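Local coordinates for protein putative lipase/esterase (Lactobacillus plantarum WCFS1, PDB 3BXP) that is a putative carboxylesterase of the alpha/beta-hydrolase superfamily, which probably hydrolyses ester bonds, although its natural substrate is not established, at residues V122-N127 with W181-L186; A149-G154 with L211-A216. All coordinates share one frame; numbering follows the deposited sequence.

Interaction 1. Residues V122-N127 with W181-L186; sequences VVATYN and WAAQRL
Between A124 and A183 the flat groups are peptide carbonyls, not rings: no aromatic side chain takes part, and one water spans the two backbones. It donates to O of A124 at 2.7 Å and to O of A183 at 2.8 Å, so both carbonyls are satisfied where the segments lie close. Beside this polar bridge the CB methyls of A183 and A124 meet at 3.9 Å; the A183 methyl, CB, also rests 3.7 Å from the hydroxyl OG1 of T125. In an alpha/beta hydrolase a helix follows the nucleophile; helix 118-129, which begins within a probable GxSxG nucleophile elbow, fits that place, and the loop between helix 168-174 and strand 194-199 folds over it. A single short 3-10 turn, 183-186, brings both A183 and L186 to the helix. T125 divides its two branches: with chi1 at -61°, OG1 stands beside its own backbone N and bonds back to O of H121 one turn earlier, while CG2, anti to that N, reaches CD1 of L186 at 4.1 Å. The T125 and L186 side chains cross at a slant, in apolar contact through these methyls alone.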
loop_
_atom_site.group_PDB
_atom_site.type_symbol
_atom_site.label_atom_id
_atom_site.label_comp_id
_atom_site.label_asym_id
_atom_site.label_seq_id
_atom_site.Cartn_x
_atom_site.Cartn_y
_atom_site.Cartn_z
ATOM N N VAL B 122 -15.098 11.971 -5.911
ATOM C CA VAL B 122 -15.954 11.856 -7.103
ATOM C C VAL B 122 -15.725 10.530 -7.860
ATOM O O VAL B 122 -16.688 9.788 -8.169
ATOM C CB VAL B 122 -15.775 13.097 -8.074
ATOM C CG1 VAL B 122 -16.549 12.864 -9.380
ATOM C CG2 VAL B 122 -16.190 14.417 -7.408
ATOM N N VAL B 123 -14.452 10.249 -8.177
ATOM C CA VAL B 123 -14.055 9.005 -8.871
ATOM C C VAL B 123 -14.435 7.723 -8.104
ATOM O O VAL B 123 -14.967 6.748 -8.663
ATOM C CB VAL B 123 -12.545 9.060 -9.276
ATOM C CG1 VAL B 123 -12.086 7.726 -9.867
ATOM C CG2 VAL B 123 -12.336 10.200 -10.278
ATOM N N ALA B 124 -14.119 7.696 -6.814
ATOM C CA ALA B 124 -14.374 6.515 -5.991
ATOM C C ALA B 124 -15.867 6.287 -5.898
ATOM O O ALA B 124 -16.386 5.167 -6.025
ATOM C CB ALA B 124 -13.708 6.680 -4.594
ATOM N N THR B 125 -16.604 7.372 -5.756
ATOM C CA THR B 125 -18.067 7.248 -5.683
ATOM C C THR B 125 -18.614 6.757 -7.047
ATOM O O THR B 125 -19.513 5.898 -7.100
ATOM C CB THR B 125 -18.684 8.590 -5.296
ATOM O OG1 THR B 125 -18.187 8.969 -3.990
ATOM C CG2 THR B 125 -20.247 8.530 -5.252
ATOM N N TYR B 126 -18.091 7.325 -8.134
ATOM C CA TYR B 126 -18.461 6.920 -9.493
ATOM C C TYR B 126 -18.221 5.431 -9.700
ATOM O O TYR B 126 -19.049 4.678 -10.310
ATOM C CB TYR B 126 -17.727 7.757 -10.555
ATOM C CG TYR B 126 -18.393 7.603 -11.924
ATOM C CD1 TYR B 126 -19.512 8.363 -12.247
ATOM C CD2 TYR B 126 -17.899 6.723 -12.863
ATOM C CE1 TYR B 126 -20.120 8.234 -13.476
ATOM C CE2 TYR B 126 -18.529 6.565 -14.082
ATOM C CZ TYR B 126 -19.617 7.333 -14.390
ATOM O OH TYR B 126 -20.221 7.142 -15.647
ATOM N N ASN B 127 -17.087 4.988 -9.191
ATOM C CA ASN B 127 -16.671 3.608 -9.394
ATOM C C ASN B 127 -17.715 2.655 -8.793
ATOM O O ASN B 127 -17.972 1.544 -9.310
ATOM C CB ASN B 127 -15.268 3.345 -8.828
ATOM C CG ASN B 127 -14.657 2.093 -9.398
ATOM O OD1 ASN B 127 -15.018 1.661 -10.504
ATOM N ND2 ASN B 127 -13.755 1.462 -8.647
ATOM N N TRP B 181 -21.994 9.694 1.113
ATOM C CA TRP B 181 -20.946 10.165 2.045
ATOM C C TRP B 181 -19.689 9.315 2.039
ATOM O O TRP B 181 -18.567 9.848 2.042
ATOM C CB TRP B 181 -21.499 10.302 3.462
ATOM C CG TRP B 181 -22.347 11.478 3.595
ATOM C CD1 TRP B 181 -22.510 12.493 2.695
ATOM C CD2 TRP B 181 -23.198 11.789 4.712
ATOM N NE1 TRP B 181 -23.421 13.428 3.190
ATOM C CE2 TRP B 181 -23.840 13.011 4.428
ATOM C CE3 TRP B 181 -23.475 11.141 5.926
ATOM C CZ2 TRP B 181 -24.737 13.601 5.313
ATOM C CZ3 TRP B 181 -24.370 11.728 6.798
ATOM C CH2 TRP B 181 -24.987 12.945 6.487
ATOM N N ALA B 182 -19.897 8.008 2.078
ATOM C CA ALA B 182 -18.849 7.007 2.272
ATOM C C ALA B 182 -18.719 6.120 1.059
ATOM O O ALA B 182 -19.457 5.139 0.888
ATOM C CB ALA B 182 -19.130 6.186 3.525
ATOM N N ALA B 183 -17.766 6.461 0.190
ATOM C CA ALA B 183 -17.589 5.776 -1.067
ATOM C C ALA B 183 -17.234 4.301 -0.898
ATOM O O ALA B 183 -17.524 3.487 -1.725
ATOM C CB ALA B 183 -16.516 6.462 -1.928
ATOM N N GLN B 184 -16.570 3.948 0.184
ATOM C CA GLN B 184 -16.187 2.556 0.370
ATOM C C GLN B 184 -17.437 1.682 0.569
ATOM O O GLN B 184 -17.429 0.470 0.327
ATOM C CB GLN B 184 -15.225 2.430 1.543
ATOM C CG GLN B 184 -15.783 2.551 2.952
ATOM C CD GLN B 184 -16.050 3.980 3.458
ATOM O OE1 GLN B 184 -16.075 4.934 2.661
ATOM N NE2 GLN B 184 -16.219 4.137 4.786
ATOM N N ARG B 185 -18.503 2.304 1.053
ATOM C CA ARG B 185 -19.734 1.579 1.315
ATOM C C ARG B 185 -20.487 1.225 0.030
ATOM O O ARG B 185 -21.456 0.437 0.054
ATOM C CB ARG B 185 -20.658 2.324 2.266
ATOM C CG ARG B 185 -20.113 2.454 3.673
ATOM C CD ARG B 185 -21.148 3.144 4.565
ATOM N NE ARG B 185 -20.698 3.288 5.947
ATOM C CZ ARG B 185 -20.571 2.267 6.780
ATOM N NH1 ARG B 185 -20.836 1.043 6.343
ATOM N NH2 ARG B 185 -20.166 2.459 8.031
ATOM N N LEU B 186 -20.036 1.768 -1.088
ATOM C CA LEU B 186 -20.666 1.526 -2.388
ATOM C C LEU B 186 -19.866 0.530 -3.237
ATOM O O LEU B 186 -20.205 0.254 -4.400
ATOM C CB LEU B 186 -20.842 2.840 -3.158
ATOM C CG LEU B 186 -21.594 3.977 -2.427
ATOM C CD1 LEU B 186 -21.692 5.266 -3.242
ATOM C CD2 LEU B 186 -22.960 3.529 -2.037
HETATM O O HOH W 1 -17.532 3.280 -4.478
#

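Interaction 2. Residues A149-G154 with L211-A216; sequences AAIILG and LKYVQA
The phenol ring of Y213 overlaps the CD1 methyls of I151 and L153, two strand residues that share one side of the sheet. L153 CD1 lies obliquely by the CD2 and CE2 atoms, 3.6 Å from CD2 of Y213, and the two side chains cross at about a right angle. I151 comes from the opposite direction, and its CD1 meets the hydroxyl end of the ring, again obliquely, 3.9 Å from CE2 and 3.5 Å from OH of Y213. The reach from the helix depends on the tyrosine torsion: CG lies anti to the backbone N (chi1 -167°), which carries the ring across the gap to the strand, although the nearest CA atoms, those of L153 and Y213, are still 9.9 Å apart. This is the layered packing of an alpha/beta hydrolase, in which helix 208-219 belongs to the crossover joining the parallel strands 194-199 and 224-229, while strand 150-154 lies next to 194-199 in the sheet. V123 and A124 of helix 118-129 also pack on L153, and A124 touches the Y213 side chain as well. Elsewhere on helix 208-219, L211, V214 and Q215 pack on the second subunit. The single polar atom of the ring, OH, accepts a hydrogen bond from ND2 of N127. With an alanine at Y213, the CD1 methyls of I151 and L153 would probably border a gap and ND2 of N127 would lose its hydroxyl partner. Across the segments the contact is one of hydrocarbon against ring, without a polar bond, and the hydroxyl beside the isoleucine methyl finds its polar partner in helix 118-129 instead.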
loop_
_atom_site.group_PDB
_atom_site.type_symbol
_atom_site.label_atom_id
_atom_site.label_comp_id
_atom_site.label_asym_id
_atom_site.label_seq_id
_atom_site.Cartn_x
_atom_site.Cartn_y
_atom_site.Cartn_z
ATOM N N ALA B 149 -12.763 1.514 -17.278
ATOM C CA ALA B 149 -12.170 0.187 -17.118
ATOM C C ALA B 149 -11.449 0.047 -15.776
ATOM O O ALA B 149 -11.196 -1.060 -15.307
ATOM C CB ALA B 149 -11.171 0.043 -18.224
ATOM N N ALA B 150 -11.056 1.186 -15.227
ATOM C CA ALA B 150 -10.225 1.241 -13.982
ATOM C C ALA B 150 -10.153 2.645 -13.446
ATOM O O ALA B 150 -10.488 3.611 -14.128
ATOM C CB ALA B 150 -8.796 0.740 -14.228
ATOM N N ILE B 151 -9.641 2.752 -12.229
ATOM C CA ILE B 151 -9.490 4.058 -11.580
ATOM C C ILE B 151 -8.119 4.116 -10.925
ATOM O O ILE B 151 -7.507 3.086 -10.619
ATOM C CB ILE B 151 -10.655 4.396 -10.510
ATOM C CG1 ILE B 151 -10.527 3.608 -9.192
ATOM C CG2 ILE B 151 -12.034 4.222 -11.163
ATOM C CD1 ILE B 151 -11.527 4.030 -8.088
ATOM N N ILE B 152 -7.668 5.341 -10.762
ATOM C CA ILE B 152 -6.444 5.673 -10.014
ATOM C C ILE B 152 -6.870 6.711 -8.999
ATOM O O ILE B 152 -7.601 7.643 -9.350
ATOM C CB ILE B 152 -5.337 6.283 -10.947
ATOM C CG1 ILE B 152 -4.739 5.211 -11.875
ATOM C CG2 ILE B 152 -4.229 6.919 -10.104
ATOM C CD1 ILE B 152 -3.846 5.772 -12.975
ATOM N N LEU B 153 -6.464 6.497 -7.747
ATOM C CA LEU B 153 -6.764 7.435 -6.668
ATOM C C LEU B 153 -5.514 7.866 -5.963
ATOM O O LEU B 153 -4.750 7.034 -5.478
ATOM C CB LEU B 153 -7.740 6.831 -5.631
ATOM C CG LEU B 153 -9.113 6.359 -6.138
ATOM C CD1 LEU B 153 -9.859 5.646 -5.006
ATOM C CD2 LEU B 153 -9.899 7.604 -6.606
ATOM N N GLY B 154 -5.280 9.178 -5.931
ATOM C CA GLY B 154 -4.167 9.742 -5.126
ATOM C C GLY B 154 -4.699 10.574 -3.982
ATOM O O GLY B 154 -5.552 11.464 -4.181
ATOM N N LEU B 211 -7.414 3.855 3.364
ATOM C CA LEU B 211 -7.474 2.556 4.055
ATOM C C LEU B 211 -8.904 2.025 3.968
ATOM O O LEU B 211 -9.142 0.858 3.771
ATOM C CB LEU B 211 -7.075 2.722 5.533
ATOM C CG LEU B 211 -5.587 2.945 5.764
ATOM C CD1 LEU B 211 -5.342 3.511 7.165
ATOM C CD2 LEU B 211 -4.765 1.620 5.567
ATOM N N LYS B 212 -9.858 2.916 4.129
ATOM C CA LYS B 212 -11.285 2.532 4.088
ATOM C C LYS B 212 -11.678 2.018 2.682
ATOM O O LYS B 212 -12.317 0.965 2.555
ATOM C CB LYS B 212 -12.179 3.714 4.474
ATOM C CG LYS B 212 -12.200 4.025 5.927
ATOM C CD LYS B 212 -12.816 5.404 6.210
ATOM C CE LYS B 212 -13.225 5.619 7.652
ATOM N NZ LYS B 212 -14.666 5.144 7.901
ATOM N N TYR B 213 -11.294 2.716 1.627
ATOM C CA TYR B 213 -11.659 2.276 0.262
ATOM C C TYR B 213 -10.944 0.935 -0.062
ATOM O O TYR B 213 -11.510 -0.013 -0.618
ATOM C CB TYR B 213 -11.253 3.349 -0.760
ATOM C CG TYR B 213 -11.858 3.098 -2.095
ATOM C CD1 TYR B 213 -13.217 3.131 -2.263
ATOM C CD2 TYR B 213 -11.074 2.795 -3.205
ATOM C CE1 TYR B 213 -13.822 2.874 -3.499
ATOM C CE2 TYR B 213 -11.663 2.529 -4.440
ATOM C CZ TYR B 213 -13.025 2.578 -4.584
ATOM O OH TYR B 213 -13.600 2.303 -5.837
ATOM N N VAL B 214 -9.658 0.852 0.261
ATOM C CA VAL B 214 -8.897 -0.377 -0.006
ATOM C C VAL B 214 -9.466 -1.566 0.772
ATOM O O VAL B 214 -9.593 -2.660 0.233
ATOM C CB VAL B 214 -7.387 -0.174 0.217
ATOM C CG1 VAL B 214 -6.584 -1.479 -0.004
ATOM C CG2 VAL B 214 -6.882 0.963 -0.755
ATOM N N GLN B 215 -9.829 -1.357 2.033
ATOM C CA GLN B 215 -10.416 -2.441 2.794
ATOM C C GLN B 215 -11.589 -3.027 2.049
ATOM O O GLN B 215 -11.722 -4.228 1.892
ATOM C CB GLN B 215 -10.849 -1.935 4.168
ATOM C CG GLN B 215 -11.699 -2.903 4.985
ATOM C CD GLN B 215 -13.186 -2.854 4.656
ATOM O OE1 GLN B 215 -13.757 -1.781 4.434
ATOM N NE2 GLN B 215 -13.812 -4.019 4.623
ATOM N N ALA B 216 -12.440 -2.140 1.556
ATOM C CA ALA B 216 -13.735 -2.562 0.968
ATOM C C ALA B 216 -13.495 -3.263 -0.354
ATOM O O ALA B 216 -14.169 -4.230 -0.688
ATOM C CB ALA B 216 -14.658 -1.316 0.745
#

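Interactions 1 and 2 lie with their centres about 9 Å apart and share partners. The nearest link is N127 of helix 118-129, whose ND2 probably hydrogen-bonds to OH of Y213 at 2.9 Å and lies 3.4 Å from CD1 of I151. A second seam joins the loop to helix 208-219: O of Q184 packs 3.3 Å from CB of A216. Moreover, D159 accepts a hydrogen bond from Q184 NE2 of interaction 1 and forms a salt bridge with K212 of interaction 2. Both contacts border the probable nucleophile elbow around S117: L153 touches its residues, whereas A124 lies near them without contact. Along the chain the four segments alternate between the two contacts, from helix 118-129 through strand 150-154 and the loop to helix 208-219.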